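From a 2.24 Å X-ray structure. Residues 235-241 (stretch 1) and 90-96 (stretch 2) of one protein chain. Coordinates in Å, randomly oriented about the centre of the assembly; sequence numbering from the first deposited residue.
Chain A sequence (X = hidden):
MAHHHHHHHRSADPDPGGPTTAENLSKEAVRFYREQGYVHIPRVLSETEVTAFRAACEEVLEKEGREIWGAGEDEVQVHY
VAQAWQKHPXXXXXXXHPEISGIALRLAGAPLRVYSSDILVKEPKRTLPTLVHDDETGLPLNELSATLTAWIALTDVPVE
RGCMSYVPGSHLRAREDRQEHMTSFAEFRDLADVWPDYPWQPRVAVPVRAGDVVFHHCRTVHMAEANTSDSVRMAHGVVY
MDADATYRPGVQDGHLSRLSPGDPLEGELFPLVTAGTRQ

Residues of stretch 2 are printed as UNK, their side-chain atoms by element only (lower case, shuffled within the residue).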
# COMPACT_ATOMS: atom_id res chain seq x y z
N ALA A 235 8.85 2.67 -4.32
CA ALA A 235 7.84 1.64 -4.43
C ALA A 235 6.58 2.20 -5.10
O ALA A 235 6.41 3.42 -5.23
CB ALA A 235 7.50 1.07 -3.06
N HIS A 236 5.69 1.28 -5.49
CA HIS A 236 4.38 1.63 -5.98
C HIS A 236 3.35 0.88 -5.16
O HIS A 236 3.32 -0.34 -5.16
CB HIS A 236 4.21 1.28 -7.46
CG HIS A 236 3.14 2.08 -8.15
ND1 HIS A 236 3.41 3.26 -8.79
CD2 HIS A 236 1.81 1.92 -8.20
CE1 HIS A 236 2.28 3.78 -9.25
NE2 HIS A 236 1.29 2.98 -8.91
N GLY A 237 2.50 1.62 -4.45
CA GLY A 237 1.52 1.01 -3.58
C GLY A 237 0.19 0.97 -4.30
O GLY A 237 -0.30 1.99 -4.73
N VAL A 238 -0.39 -0.21 -4.41
CA VAL A 238 -1.70 -0.33 -5.05
C VAL A 238 -2.74 -0.80 -4.02
O VAL A 238 -2.57 -1.87 -3.44
CB VAL A 238 -1.67 -1.35 -6.20
CG1 VAL A 238 -3.01 -1.40 -6.91
CG2 VAL A 238 -0.61 -0.99 -7.17
N VAL A 239 -3.84 -0.06 -3.85
CA VAL A 239 -4.88 -0.47 -2.90
C VAL A 239 -5.97 -1.17 -3.66
O VAL A 239 -6.58 -0.58 -4.56
CB VAL A 239 -5.45 0.70 -2.13
CG1 VAL A 239 -6.56 0.26 -1.23
CG2 VAL A 239 -4.37 1.39 -1.32
N TYR A 240 -6.16 -2.45 -3.37
CA TYR A 240 -7.23 -3.25 -3.93
C TYR A 240 -8.35 -3.35 -2.88
O TYR A 240 -8.15 -3.94 -1.82
CB TYR A 240 -6.74 -4.64 -4.30
CG TYR A 240 -5.69 -4.70 -5.40
CD1 TYR A 240 -6.05 -4.55 -6.72
CD2 TYR A 240 -4.39 -4.92 -5.11
CE1 TYR A 240 -5.12 -4.59 -7.72
CE2 TYR A 240 -3.42 -4.98 -6.11
CZ TYR A 240 -3.79 -4.81 -7.42
OH TYR A 240 -2.84 -4.87 -8.43
N MET A 241 -9.49 -2.73 -3.17
CA MET A 241 -10.56 -2.67 -2.23
C MET A 241 -11.58 -3.74 -2.51
O MET A 241 -11.65 -4.29 -3.60
CB MET A 241 -11.22 -1.30 -2.26
CG MET A 241 -11.94 -0.95 -3.58
SD MET A 241 -12.57 0.73 -3.58
CE MET A 241 -13.03 0.83 -5.33
N UNK A 90 0.50 3.59 -19.40
CA UNK A 90 1.17 2.31 -19.11
C UNK A 90 0.96 1.77 -17.69
O UNK A 90 1.16 0.59 -17.47
c UNK A 90 3.04 2.38 -20.86
o UNK A 90 4.78 3.22 -22.32
o UNK A 90 5.35 2.72 -20.20
c UNK A 90 2.69 2.39 -19.37
c UNK A 90 4.50 2.80 -21.17
N UNK A 91 0.50 2.61 -16.76
CA UNK A 91 0.37 2.15 -15.36
C UNK A 91 -0.88 1.33 -15.10
O UNK A 91 -1.01 0.70 -14.06
c UNK A 91 1.87 3.91 -14.35
c UNK A 91 1.91 5.08 -13.40
c UNK A 91 2.94 2.89 -13.99
c UNK A 91 0.48 3.30 -14.38
N UNK A 92 -1.82 1.36 -16.04
CA UNK A 92 -2.99 0.50 -15.93
C UNK A 92 -2.52 -0.94 -15.88
O UNK A 92 -3.14 -1.76 -15.22
n UNK A 92 -6.59 1.43 -18.34
c UNK A 92 -5.17 -0.19 -17.19
c UNK A 92 -6.01 0.10 -18.47
n UNK A 92 -8.51 0.69 -17.27
c UNK A 92 -3.94 0.72 -17.15
c UNK A 92 -7.74 1.68 -17.73
n UNK A 92 -8.16 2.95 -17.62
N UNK A 93 -1.49 -1.24 -16.66
CA UNK A 93 -1.00 -2.61 -16.78
C UNK A 93 -0.15 -3.00 -15.56
O UNK A 93 0.22 -4.12 -15.44
c UNK A 93 -0.22 -2.80 -18.09
o UNK A 93 0.97 -2.01 -18.05
N UNK A 94 0.10 -2.05 -14.67
CA UNK A 94 0.70 -2.32 -13.39
C UNK A 94 -0.36 -2.70 -12.37
O UNK A 94 -0.26 -3.74 -11.75
c UNK A 94 2.23 -1.30 -11.56
c UNK A 94 1.49 -1.12 -12.87
c UNK A 94 3.25 -2.43 -11.64
c UNK A 94 2.95 -0.03 -11.16
N UNK A 95 -1.38 -1.87 -12.20
CA UNK A 95 -2.43 -2.14 -11.22
C UNK A 95 -3.34 -3.33 -11.60
O UNK A 95 -3.82 -4.03 -10.72
c UNK A 95 -4.11 -0.43 -12.11
c UNK A 95 -3.30 -0.91 -10.90
c UNK A 95 -2.44 0.23 -10.37
N UNK A 96 -3.53 -3.55 -12.90
CA UNK A 96 -4.20 -4.73 -13.41
C UNK A 96 -3.22 -5.71 -14.03
O UNK A 96 -3.61 -6.55 -14.81
c UNK A 96 -5.27 -4.35 -14.45
c UNK A 96 -7.10 -4.00 -12.76
c UNK A 96 -6.38 -3.43 -13.97
c UNK A 96 -7.38 -3.15 -15.08

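Position 90 carries five side-chain atoms, three carbons in a row with two oxygens on the last. A carboxylate on a two-methylene arm is glutamate, and Glu90 extends into the open, out of reach of the strand, where it touches a crystal neighbour. The contact asks nothing of its side chain.

At position 91 there are four carbons, forked at the second; the CA-to-CB bond points toward the strand and a terminal carbon lies near the His236 ring. That fork identifies leucine. Leu91 is buried and approaches the imidazole obliquely, its CD1 lying 4.4 Å from His236 CE1, a loose packing contact rather than a tight one.

Position 92 shows three carbons, then a nitrogen, then a carbon bearing two more nitrogens: a guanidinium on a long arm, so arginine. Arg92 is exposed, out of reach of the strand, and it too meets a crystal neighbour.

Position 93 has one carbon and one oxygen. The oxygen sits 2.7 Å from the backbone O of Glu90, within hydrogen-bonding reach, and an unbranched hydroxyl of this size is serine. With chi1 in the p well, Ser93 OG donates that bond to Glu90 O, so the short side chain turns back onto its own backbone, far from the strand.

Position 94 again has four carbons with the fork at the second, and one terminal carbon rests over a face of the His236 ring. This is leucine, with chi1 t and chi2 p. Leu94 CD2 stands 3.8 Å from the centroid of the His236 ring and only 18° off its normal, a CH-pi contact; the closest atom pair, Leu94 CD2 to His236 CG, is 3.7 Å apart.

Position 95 offers three carbons, one of them bearing the other two; a branch carbon meets Val238, and the backbone O lies near Tyr240 OH. A fork directly at the beta carbon is valine. Val95 points its CA-to-CB bond sideways, yet Val95 CG1 reaches Val238 CG1 at 3.9 Å, an apolar contact where the two backbones come nearest, with Val95 CA and Val238 CA 6.5 Å apart.

Position 96 has four carbons forked at the second, leucine once more. Leu96 is the first residue after the helix to leave helical phi/psi. Its CA-to-CB bond points away, and although the end of its side chain comes nearer, Leu96 CD2 stays 5.4 Å from Tyr240 CE1.

The rule here is alternation on the strand met by selection on the helical segment. His236, Val238 and Tyr240 make the contacts, while Gly237 and Val239 between them make none. His236 gives a flat surface to Leu94, and its NE2 is satisfied elsewhere in the structure; Val238 supplies a small apolar patch for Val95. Polarity enters once, where Tyr240 OH donates a hydrogen bond to Val95 O at 2.6 Å, with Val95 O at the ring's edge, near its plane. That carbonyl lies at the helix end, so a long aromatic side chain ties down the backbone while the valine pair and the leucine over the imidazole face supply the apolar packing.

Stretch 2 90-96: ELRSLVL
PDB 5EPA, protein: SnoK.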